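Local atomic coordinates of Crov588 (Cafeteriavirus, PDB entry 6NYR), a protein that is of unknown function but is built from leucine-rich FNIP repeats that curl into a circular solenoid, a shape that may serve in binding other molecules. Residues Q110-V113 against E114-P118; Q132-E136 against N137-G141; Q154-V157 against E158-P162; Q198-T201 against E202-P206. One frame throughout, in Å; residues are numbered along the deposited sequence.

Contact 1: residues Q110-V113 against E114-P118; sequences QEIV and ENVLP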
loop_
_atom_site.group_PDB
_atom_site.type_symbol
_atom_site.label_atom_id
_atom_site.label_comp_id
_atom_site.label_asym_id
_atom_site.label_seq_id
_atom_site.Cartn_x
_atom_site.Cartn_y
_atom_site.Cartn_z
ATOM N N GLN A 110 -20.576 12.262 -29.932
ATOM C CA GLN A 110 -21.224 13.172 -30.865
ATOM C C GLN A 110 -20.555 14.534 -30.767
ATOM O O GLN A 110 -20.053 14.922 -29.709
ATOM C CB GLN A 110 -22.717 13.324 -30.586
ATOM C CG GLN A 110 -23.527 12.064 -30.743
ATOM C CD GLN A 110 -24.916 12.211 -30.153
ATOM O OE1 GLN A 110 -25.710 13.045 -30.590
ATOM N NE2 GLN A 110 -25.209 11.406 -29.140
ATOM N N GLU A 111 -20.566 15.268 -31.874
ATOM C CA GLU A 111 -19.897 16.561 -31.922
ATOM C C GLU A 111 -20.592 17.539 -30.982
ATOM O O GLU A 111 -21.794 17.790 -31.112
ATOM C CB GLU A 111 -19.887 17.080 -33.357
ATOM C CG GLU A 111 -19.138 18.377 -33.540
ATOM C CD GLU A 111 -18.784 18.635 -34.994
ATOM O OE1 GLU A 111 -18.751 17.665 -35.783
ATOM O OE2 GLU A 111 -18.523 19.806 -35.346
ATOM N N ILE A 112 -19.840 18.066 -30.022
ATOM C CA ILE A 112 -20.335 19.105 -29.124
ATOM C C ILE A 112 -20.089 20.455 -29.789
ATOM O O ILE A 112 -18.951 20.785 -30.135
ATOM C CB ILE A 112 -19.653 19.045 -27.750
ATOM C CG1 ILE A 112 -19.982 17.732 -27.044
ATOM C CG2 ILE A 112 -20.065 20.250 -26.901
ATOM C CD1 ILE A 112 -19.219 17.532 -25.750
ATOM N N VAL A 113 -21.149 21.246 -29.944
ATOM C CA VAL A 113 -21.031 22.564 -30.551
ATOM C C VAL A 113 -21.127 23.661 -29.499
ATOM O O VAL A 113 -21.189 23.383 -28.298
ATOM C CB VAL A 113 -22.096 22.765 -31.646
ATOM C CG1 VAL A 113 -21.776 21.904 -32.863
ATOM C CG2 VAL A 113 -23.484 22.420 -31.118
ATOM N N GLU A 114 -21.113 24.913 -29.951
ATOM C CA GLU A 114 -21.096 26.058 -29.053
ATOM C C GLU A 114 -22.316 26.073 -28.141
ATOM O O GLU A 114 -23.413 25.651 -28.518
ATOM C CB GLU A 114 -21.046 27.349 -29.875
ATOM C CG GLU A 114 -20.899 28.624 -29.071
ATOM C CD GLU A 114 -20.628 29.832 -29.951
ATOM O OE1 GLU A 114 -20.551 29.667 -31.188
ATOM O OE2 GLU A 114 -20.490 30.946 -29.404
ATOM N N ASN A 115 -22.103 26.563 -26.920
ATOM C CA ASN A 115 -23.178 26.801 -25.958
ATOM C C ASN A 115 -23.913 25.516 -25.594
ATOM O O ASN A 115 -25.144 25.483 -25.519
ATOM C CB ASN A 115 -24.170 27.842 -26.485
ATOM C CG ASN A 115 -23.597 29.242 -26.501
ATOM O OD1 ASN A 115 -23.505 29.877 -27.552
ATOM N ND2 ASN A 115 -23.209 29.736 -25.331
ATOM N N VAL A 116 -23.160 24.449 -25.360
ATOM C CA VAL A 116 -23.711 23.191 -24.864
ATOM C C VAL A 116 -23.180 22.870 -23.466
ATOM O O VAL A 116 -23.951 22.760 -22.511
ATOM C CB VAL A 116 -23.436 22.033 -25.849
ATOM C CG1 VAL A 116 -24.034 20.735 -25.326
ATOM C CG2 VAL A 116 -23.992 22.368 -27.227
ATOM N N LEU A 117 -21.861 22.734 -23.324
ATOM C CA LEU A 117 -21.279 22.431 -22.023
ATOM C C LEU A 117 -21.527 23.587 -21.050
ATOM O O LEU A 117 -21.512 24.758 -21.454
ATOM C CB LEU A 117 -19.785 22.176 -22.164
ATOM C CG LEU A 117 -19.253 20.748 -22.289
ATOM C CD1 LEU A 117 -20.326 19.681 -22.307
ATOM C CD2 LEU A 117 -18.366 20.625 -23.548
ATOM N N PRO A 118 -21.735 23.293 -19.767
ATOM C CA PRO A 118 -21.941 24.366 -18.782
ATOM C C PRO A 118 -20.847 25.420 -18.848
ATOM O O PRO A 118 -19.655 25.108 -18.883
ATOM C CB PRO A 118 -21.935 23.621 -17.443
ATOM C CG PRO A 118 -22.429 22.237 -17.787
ATOM C CD PRO A 118 -21.900 21.947 -19.179
HETATM O O HOH W 1 -20.432 23.992 -25.565
#
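I112 takes chi1 -64°, which puts its CG2 methyl anti to the backbone N and turns it to V116 and L117, while V116, with chi1 -179°, swings CG2 back beside its own backbone N and so lays it by V113. From I112, CG2 reaches CB of V116 at 4.0 Å and CD2 of L117 at 3.8 Å. The isoleucine and the leucine cross at about a right angle, and the same CD2 of L117 also lies 3.9 Å from CD1 of I112, so that one leucine methyl rests against both the short and the long branch of its neighbour. L117 itself is poorly staggered, with chi2 near 2°, and the exact placing of that methyl is correspondingly uncertain. On the exposed flank V113 approaches V116 at a slant, with their CG2 methyls 3.9 Å apart. V116 CG2 sits closer still to the carbonyl of V113, 3.2 Å from its O.

No direct hydrogen bond joins the two segments. A water does the joining: it donates to V113 O at 2.9 Å and accepts from V116 N at 2.8 Å, so one water gives both backbone atoms a partner where no direct hydrogen bond spans the turn. L92 of helix 89-93 packs on I112 and V116, and V138 of the following loop also touches I112. A short, water-bridged turn with hydrophobic side chains folded inward, lying between strands 101-103 and 123-125, is the returning part of a leucine-rich repeat coil, here one of the FNIP type.

Contact 2: residues Q132-E136 against N137-G141; sequences QKIVE and NVLPG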
loop_
_atom_site.group_PDB
_atom_site.type_symbol
_atom_site.label_atom_id
_atom_site.label_comp_id
_atom_site.label_asym_id
_atom_site.label_seq_id
_atom_site.Cartn_x
_atom_site.Cartn_y
_atom_site.Cartn_z
ATOM N N GLN A 132 -14.657 13.266 -31.550
ATOM C CA GLN A 132 -15.291 14.218 -32.448
ATOM C C GLN A 132 -14.540 15.544 -32.411
ATOM O O GLN A 132 -13.858 15.874 -31.435
ATOM C CB GLN A 132 -16.762 14.446 -32.075
ATOM C CG GLN A 132 -17.619 13.204 -32.174
ATOM C CD GLN A 132 -17.644 12.629 -33.576
ATOM O OE1 GLN A 132 -17.675 13.369 -34.567
ATOM N NE2 GLN A 132 -17.617 11.306 -33.670
ATOM N N LYS A 133 -14.693 16.316 -33.483
ATOM C CA LYS A 133 -13.947 17.557 -33.624
ATOM C C LYS A 133 -14.436 18.603 -32.630
ATOM O O LYS A 133 -15.598 18.606 -32.211
ATOM C CB LYS A 133 -14.062 18.080 -35.056
ATOM C CG LYS A 133 -13.677 17.024 -36.088
ATOM C CD LYS A 133 -13.630 17.557 -37.512
ATOM C CE LYS A 133 -12.938 16.552 -38.439
ATOM N NZ LYS A 133 -13.426 15.150 -38.246
ATOM N N ILE A 134 -13.513 19.474 -32.227
ATOM C CA ILE A 134 -13.793 20.556 -31.292
ATOM C C ILE A 134 -13.299 21.852 -31.919
ATOM O O ILE A 134 -12.104 21.984 -32.213
ATOM C CB ILE A 134 -13.102 20.342 -29.938
ATOM C CG1 ILE A 134 -13.460 18.985 -29.348
ATOM C CG2 ILE A 134 -13.486 21.459 -28.965
ATOM C CD1 ILE A 134 -12.560 18.575 -28.200
ATOM N N VAL A 135 -14.207 22.806 -32.118
ATOM C CA VAL A 135 -13.832 24.082 -32.712
ATOM C C VAL A 135 -13.916 25.200 -31.682
ATOM O O VAL A 135 -14.025 24.948 -30.478
ATOM C CB VAL A 135 -14.721 24.393 -33.932
ATOM C CG1 VAL A 135 -14.510 23.345 -35.018
ATOM C CG2 VAL A 135 -16.193 24.456 -33.525
ATOM N N GLU A 136 -13.859 26.442 -32.159
ATOM C CA GLU A 136 -13.678 27.590 -31.281
ATOM C C GLU A 136 -14.933 27.850 -30.457
ATOM O O GLU A 136 -16.058 27.700 -30.940
ATOM C CB GLU A 136 -13.319 28.827 -32.108
ATOM C CG GLU A 136 -12.959 30.057 -31.293
ATOM C CD GLU A 136 -12.378 31.176 -32.148
ATOM O OE1 GLU A 136 -12.414 31.056 -33.391
ATOM O OE2 GLU A 136 -11.884 32.172 -31.578
ATOM N N ASN A 137 -14.726 28.244 -29.203
ATOM C CA ASN A 137 -15.812 28.563 -28.279
ATOM C C ASN A 137 -16.749 27.382 -28.055
ATOM O O ASN A 137 -17.966 27.545 -27.933
ATOM C CB ASN A 137 -16.602 29.775 -28.777
ATOM C CG ASN A 137 -15.791 31.049 -28.755
ATOM O OD1 ASN A 137 -15.520 31.648 -29.798
ATOM N ND2 ASN A 137 -15.396 31.473 -27.562
ATOM N N VAL A 138 -16.179 26.187 -27.972
ATOM C CA VAL A 138 -16.910 24.999 -27.559
ATOM C C VAL A 138 -16.658 24.694 -26.092
ATOM O O VAL A 138 -17.589 24.433 -25.331
ATOM C CB VAL A 138 -16.540 23.795 -28.452
ATOM C CG1 VAL A 138 -17.197 22.531 -27.920
ATOM C CG2 VAL A 138 -16.959 24.058 -29.887
ATOM N N LEU A 139 -15.392 24.715 -25.694
ATOM C CA LEU A 139 -15.018 24.452 -24.316
ATOM C C LEU A 139 -15.372 25.649 -23.440
ATOM O O LEU A 139 -15.176 26.798 -23.852
ATOM C CB LEU A 139 -13.521 24.170 -24.244
ATOM C CG LEU A 139 -13.032 22.988 -25.084
ATOM C CD1 LEU A 139 -11.514 22.899 -25.071
ATOM C CD2 LEU A 139 -13.649 21.692 -24.569
ATOM N N PRO A 140 -15.903 25.414 -22.242
ATOM C CA PRO A 140 -16.199 26.532 -21.335
ATOM C C PRO A 140 -15.009 27.473 -21.204
ATOM O O PRO A 140 -13.855 27.048 -21.145
ATOM C CB PRO A 140 -16.529 25.836 -20.010
ATOM C CG PRO A 140 -17.065 24.493 -20.419
ATOM C CD PRO A 140 -16.329 24.112 -21.687
ATOM N N GLY A 141 -15.309 28.773 -21.150
ATOM C CA GLY A 141 -14.280 29.792 -21.233
ATOM C C GLY A 141 -13.334 29.838 -20.056
ATOM O O GLY A 141 -12.233 30.382 -20.184
HETATM O O HOH W 2 -13.596 25.289 -27.701
#
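I134 is the first residue of 132-136 to meet the following segment, and it does so through the CG2 methyl alone. That methyl touches V138 at CB, 3.9 Å away, in a crossing close to perpendicular, and reaches the CG carbon of L139 at 4.2 Å. F148 of the next coil packs on the same isoleucine. V135 comes next and begins a type II beta turn that ends at V138. Its CG2 lies 3.7 Å from CG2 of V138, a methyl that chi1 of 174° holds beside the backbone N of V138 and thus against V135. The same V138 methyl approaches the carbonyl O of V135 at 3.1 Å, a snug fit of apolar group on carbonyl. E136 then occupies the second position of the turn, with an extended side chain running alongside that of N137 in the same direction. The carboxylate and amide planes are only 8° apart, but the nearest approach between the two side chains is of methylene to amide oxygen, E136 CG to N137 OD1 at 3.4 Å. N137 adopts a positive phi of 59°, as the third position of such a turn requires.

No direct hydrogen bond crosses between the segments; a water donates to V135 O at 2.8 Å and accepts from L139 N at 2.8 Å. The chemistry implies a division of labour: the water serves V135 O and L139 N, while aliphatic branches make the direct contacts.

Contact 3: residues Q154-V157 against E158-P162; sequences QKIV and ENVLP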
loop_
_atom_site.group_PDB
_atom_site.type_symbol
_atom_site.label_atom_id
_atom_site.label_comp_id
_atom_site.label_asym_id
_atom_site.label_seq_id
_atom_site.Cartn_x
_atom_site.Cartn_y
_atom_site.Cartn_z
ATOM N N GLN A 154 -8.465 13.974 -32.835
ATOM C CA GLN A 154 -8.882 15.035 -33.741
ATOM C C GLN A 154 -7.950 16.229 -33.587
ATOM O O GLN A 154 -7.348 16.436 -32.528
ATOM C CB GLN A 154 -10.331 15.470 -33.473
ATOM C CG GLN A 154 -11.357 14.371 -33.697
ATOM C CD GLN A 154 -11.337 13.838 -35.116
ATOM O OE1 GLN A 154 -11.137 14.586 -36.074
ATOM N NE2 GLN A 154 -11.525 12.535 -35.256
ATOM N N LYS A 155 -7.832 17.016 -34.653
ATOM C CA LYS A 155 -6.932 18.158 -34.627
ATOM C C LYS A 155 -7.396 19.182 -33.594
ATOM O O LYS A 155 -8.592 19.357 -33.348
ATOM C CB LYS A 155 -6.852 18.809 -36.011
ATOM C CG LYS A 155 -6.078 18.001 -37.050
ATOM C CD LYS A 155 -6.466 18.388 -38.478
ATOM C CE LYS A 155 -5.666 17.587 -39.499
ATOM N NZ LYS A 155 -6.165 17.775 -40.890
ATOM N N ILE A 156 -6.424 19.849 -32.977
ATOM C CA ILE A 156 -6.655 20.985 -32.087
ATOM C C ILE A 156 -5.928 22.177 -32.691
ATOM O O ILE A 156 -4.696 22.156 -32.828
ATOM C CB ILE A 156 -6.182 20.712 -30.652
ATOM C CG1 ILE A 156 -6.974 19.552 -30.045
ATOM C CG2 ILE A 156 -6.349 21.941 -29.771
ATOM C CD1 ILE A 156 -6.262 18.245 -30.044
ATOM N N VAL A 157 -6.686 23.210 -33.055
ATOM C CA VAL A 157 -6.114 24.394 -33.686
ATOM C C VAL A 157 -6.171 25.591 -32.745
ATOM O O VAL A 157 -6.558 25.464 -31.578
ATOM C CB VAL A 157 -6.838 24.699 -35.012
ATOM C CG1 VAL A 157 -6.695 23.526 -35.975
ATOM C CG2 VAL A 157 -8.313 25.017 -34.763
ATOM N N GLU A 158 -5.765 26.754 -33.250
ATOM C CA GLU A 158 -5.626 27.946 -32.426
ATOM C C GLU A 158 -6.970 28.388 -31.856
ATOM O O GLU A 158 -8.005 28.321 -32.522
ATOM C CB GLU A 158 -5.015 29.067 -33.275
ATOM C CG GLU A 158 -4.255 30.134 -32.514
ATOM C CD GLU A 158 -3.646 31.181 -33.442
ATOM O OE1 GLU A 158 -3.831 31.066 -34.672
ATOM O OE2 GLU A 158 -2.989 32.116 -32.941
ATOM N N ASN A 159 -6.935 28.845 -30.607
ATOM C CA ASN A 159 -8.060 29.466 -29.913
ATOM C C ASN A 159 -9.216 28.506 -29.637
ATOM O O ASN A 159 -10.340 28.954 -29.381
ATOM C CB ASN A 159 -8.605 30.690 -30.671
ATOM C CG ASN A 159 -7.539 31.729 -30.955
ATOM O OD1 ASN A 159 -6.657 31.975 -30.128
ATOM N ND2 ASN A 159 -7.621 32.356 -32.126
ATOM N N VAL A 160 -8.987 27.199 -29.679
ATOM C CA VAL A 160 -10.005 26.262 -29.216
ATOM C C VAL A 160 -9.834 25.956 -27.732
ATOM O O VAL A 160 -10.818 25.788 -27.008
ATOM C CB VAL A 160 -9.972 24.970 -30.058
ATOM C CG1 VAL A 160 -10.008 25.295 -31.540
ATOM C CG2 VAL A 160 -8.745 24.146 -29.717
ATOM N N LEU A 161 -8.596 25.879 -27.261
ATOM C CA LEU A 161 -8.336 25.654 -25.845
ATOM C C LEU A 161 -8.484 26.962 -25.077
ATOM O O LEU A 161 -7.926 27.984 -25.493
ATOM C CB LEU A 161 -6.941 25.077 -25.648
ATOM C CG LEU A 161 -6.695 23.706 -26.283
ATOM C CD1 LEU A 161 -5.229 23.308 -26.141
ATOM C CD2 LEU A 161 -7.608 22.650 -25.676
ATOM N N PRO A 162 -9.238 26.977 -23.980
ATOM C CA PRO A 162 -9.391 28.228 -23.226
ATOM C C PRO A 162 -8.041 28.775 -22.789
ATOM O O PRO A 162 -7.121 28.025 -22.458
ATOM C CB PRO A 162 -10.244 27.821 -22.017
ATOM C CG PRO A 162 -10.941 26.560 -22.429
ATOM C CD PRO A 162 -10.027 25.868 -23.403
HETATM O O HOH W 3 -5.832 25.968 -28.646
#
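From V157 to V160 the chain makes a type II beta turn, with N159 in the left-handed region at phi 67°, and this reversal carries V160 and L161 back toward I156 and V157. V160 presents both of its methyls to the preceding residues. With chi1 -51°, its CG2 is lodged between the backbone N and the carbonyl carbon, and from there it meets CG2 of I156 at 3.3 Å. That separation is tight for two methyl groups, and the exact closeness should be read with caution. The other methyl, CG1, lies 3.7 Å from CG2 of V157 on the exposed side of the turn. Both methyls also come near V157 O from one side, CG2 being the nearer at 3.2 Å.

Beyond the valine, L161 turns the end of its side chain toward I156. Its CG is 3.9 Å from I156 CG2, and the two side chains meet nearly at right angles, so a single isoleucine methyl serves as the common point for valine and leucine. F170 and F174 of the following coil extend this hydrophobic patch by packing on I156. E158, at the second position of the turn, directs its extended chain outward and touches N181.

A water donates to V157 O and accepts from L161 N, each at 3.1 Å, and thus spans a gap that no direct hydrogen bond crosses. The chemistry is consistent with a turn held by methyl contacts and by one bridging water.

Contact 4: residues Q198-T201 against E202-P206; sequences QKIT and ENVLP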
loop_
_atom_site.group_PDB
_atom_site.type_symbol
_atom_site.label_atom_id
_atom_site.label_comp_id
_atom_site.label_asym_id
_atom_site.label_seq_id
_atom_site.Cartn_x
_atom_site.Cartn_y
_atom_site.Cartn_z
ATOM N N GLN A 198 4.707 13.188 -32.603
ATOM C CA GLN A 198 4.669 14.330 -33.506
ATOM C C GLN A 198 5.783 15.295 -33.122
ATOM O O GLN A 198 6.096 15.458 -31.938
ATOM C CB GLN A 198 3.298 15.012 -33.422
ATOM C CG GLN A 198 2.576 15.246 -34.744
ATOM C CD GLN A 198 2.702 14.096 -35.722
ATOM O OE1 GLN A 198 3.297 14.250 -36.790
ATOM N NE2 GLN A 198 2.157 12.940 -35.366
ATOM N N LYS A 199 6.393 15.919 -34.126
ATOM C CA LYS A 199 7.446 16.888 -33.863
ATOM C C LYS A 199 6.923 18.031 -33.001
ATOM O O LYS A 199 5.749 18.408 -33.069
ATOM C CB LYS A 199 8.013 17.442 -35.170
ATOM C CG LYS A 199 8.989 16.523 -35.897
ATOM C CD LYS A 199 9.249 17.028 -37.318
ATOM C CE LYS A 199 10.431 16.326 -37.974
ATOM N NZ LYS A 199 10.343 14.841 -37.943
ATOM N N ILE A 200 7.806 18.556 -32.155
ATOM C CA ILE A 200 7.533 19.745 -31.357
ATOM C C ILE A 200 8.598 20.775 -31.698
ATOM O O ILE A 200 9.791 20.537 -31.477
ATOM C CB ILE A 200 7.518 19.444 -29.849
ATOM C CG1 ILE A 200 6.396 18.452 -29.550
ATOM C CG2 ILE A 200 7.346 20.727 -29.052
ATOM C CD1 ILE A 200 6.195 18.161 -28.082
ATOM N N THR A 201 8.171 21.908 -32.247
ATOM C CA THR A 201 9.090 22.945 -32.683
ATOM C C THR A 201 9.084 24.108 -31.690
ATOM O O THR A 201 8.417 24.081 -30.654
ATOM C CB THR A 201 8.725 23.433 -34.086
ATOM O OG1 THR A 201 7.416 24.015 -34.065
ATOM C CG2 THR A 201 8.747 22.283 -35.079
ATOM N N GLU A 202 9.843 25.148 -32.026
ATOM C CA GLU A 202 9.950 26.325 -31.178
ATOM C C GLU A 202 8.622 27.069 -31.113
ATOM O O GLU A 202 7.791 26.988 -32.020
ATOM C CB GLU A 202 11.042 27.254 -31.710
ATOM C CG GLU A 202 12.391 26.572 -31.888
ATOM C CD GLU A 202 13.440 27.487 -32.494
ATOM O OE1 GLU A 202 13.224 28.720 -32.509
ATOM O OE2 GLU A 202 14.479 26.969 -32.953
ATOM N N ASN A 203 8.434 27.807 -30.022
ATOM C CA ASN A 203 7.254 28.641 -29.818
ATOM C C ASN A 203 5.964 27.831 -29.818
ATOM O O ASN A 203 4.882 28.374 -30.071
ATOM C CB ASN A 203 7.172 29.745 -30.879
ATOM C CG ASN A 203 8.371 30.671 -30.850
ATOM O OD1 ASN A 203 8.806 31.109 -29.785
ATOM N ND2 ASN A 203 8.917 30.970 -32.024
ATOM N N VAL A 204 6.063 26.536 -29.542
ATOM C CA VAL A 204 4.898 25.678 -29.386
ATOM C C VAL A 204 4.574 25.439 -27.918
ATOM O O VAL A 204 3.411 25.495 -27.521
ATOM C CB VAL A 204 5.123 24.346 -30.133
ATOM C CG1 VAL A 204 4.020 23.358 -29.812
ATOM C CG2 VAL A 204 5.215 24.591 -31.636
ATOM N N LEU A 205 5.581 25.160 -27.106
ATOM C CA LEU A 205 5.378 24.990 -25.670
ATOM C C LEU A 205 5.346 26.353 -24.989
ATOM O O LEU A 205 6.248 27.170 -25.209
ATOM C CB LEU A 205 6.475 24.117 -25.076
ATOM C CG LEU A 205 6.490 22.674 -25.594
ATOM C CD1 LEU A 205 7.670 21.907 -25.021
ATOM C CD2 LEU A 205 5.176 21.971 -25.286
ATOM N N PRO A 206 4.331 26.638 -24.176
ATOM C CA PRO A 206 4.198 27.984 -23.608
ATOM C C PRO A 206 5.230 28.262 -22.526
ATOM O O PRO A 206 5.858 27.362 -21.964
ATOM C CB PRO A 206 2.775 27.995 -23.036
ATOM C CG PRO A 206 2.495 26.561 -22.714
ATOM C CD PRO A 206 3.242 25.739 -23.740
#
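T201 to V204 forms a type II beta turn on the returning part of an FNIP leucine-rich repeat coil, between strands 189-191 and 211-213. E202 and N203 fill its two central positions, the latter with a positive phi of 60°, and the chain thereby folds V204 and L205 back beside I200 and T201. I200 offers its CG2 methyl to both returning residues. The methyl lies 4.1 Å from CG of L205, whose side chain it meets at roughly a right angle, and 4.3 Å from CG1 of V204, a looser approach. F214 and V226 pack on the same isoleucine, while I178 of the preceding coil touches V204.

At the outer edge T201 introduces a polar group. Its chi1 of 62° sets OG1 between the backbone N and the carbonyl carbon, facing V204 instead of turning away from it. OG1 stands 3.4 Å from E202 N, but the angle is too poor for a hydrogen bond, and no direct hydrogen bond links the two segments. Across the contact, the nearest atom to OG1 is an aliphatic carbon: CG2 of V204 lies 3.3 Å from OG1 and 3.4 Å from the carbonyl O of T201.

Overall arrangement
The four contacts are corresponding turns from coils of one circular solenoid, three consecutive and the fourth two coils further on. Contacts 1 and 2, like contacts 2 and 3, have centres about 7 Å apart and touch. P118 O packs on P140 CG at 3.1 Å, and P140 O repeats this against P162 CG at 3.2 Å. Between contacts 2 and 3, a probable hydrogen bond from K133 NZ to Q154 OE1 adds a polar link. Centres of contacts 3 and 4 are about 15 Å apart, without touch, and those of 1 and 4 about 28 Å. No active site is known; the same turn, repeated along the chain, forms part of the ring's outer side.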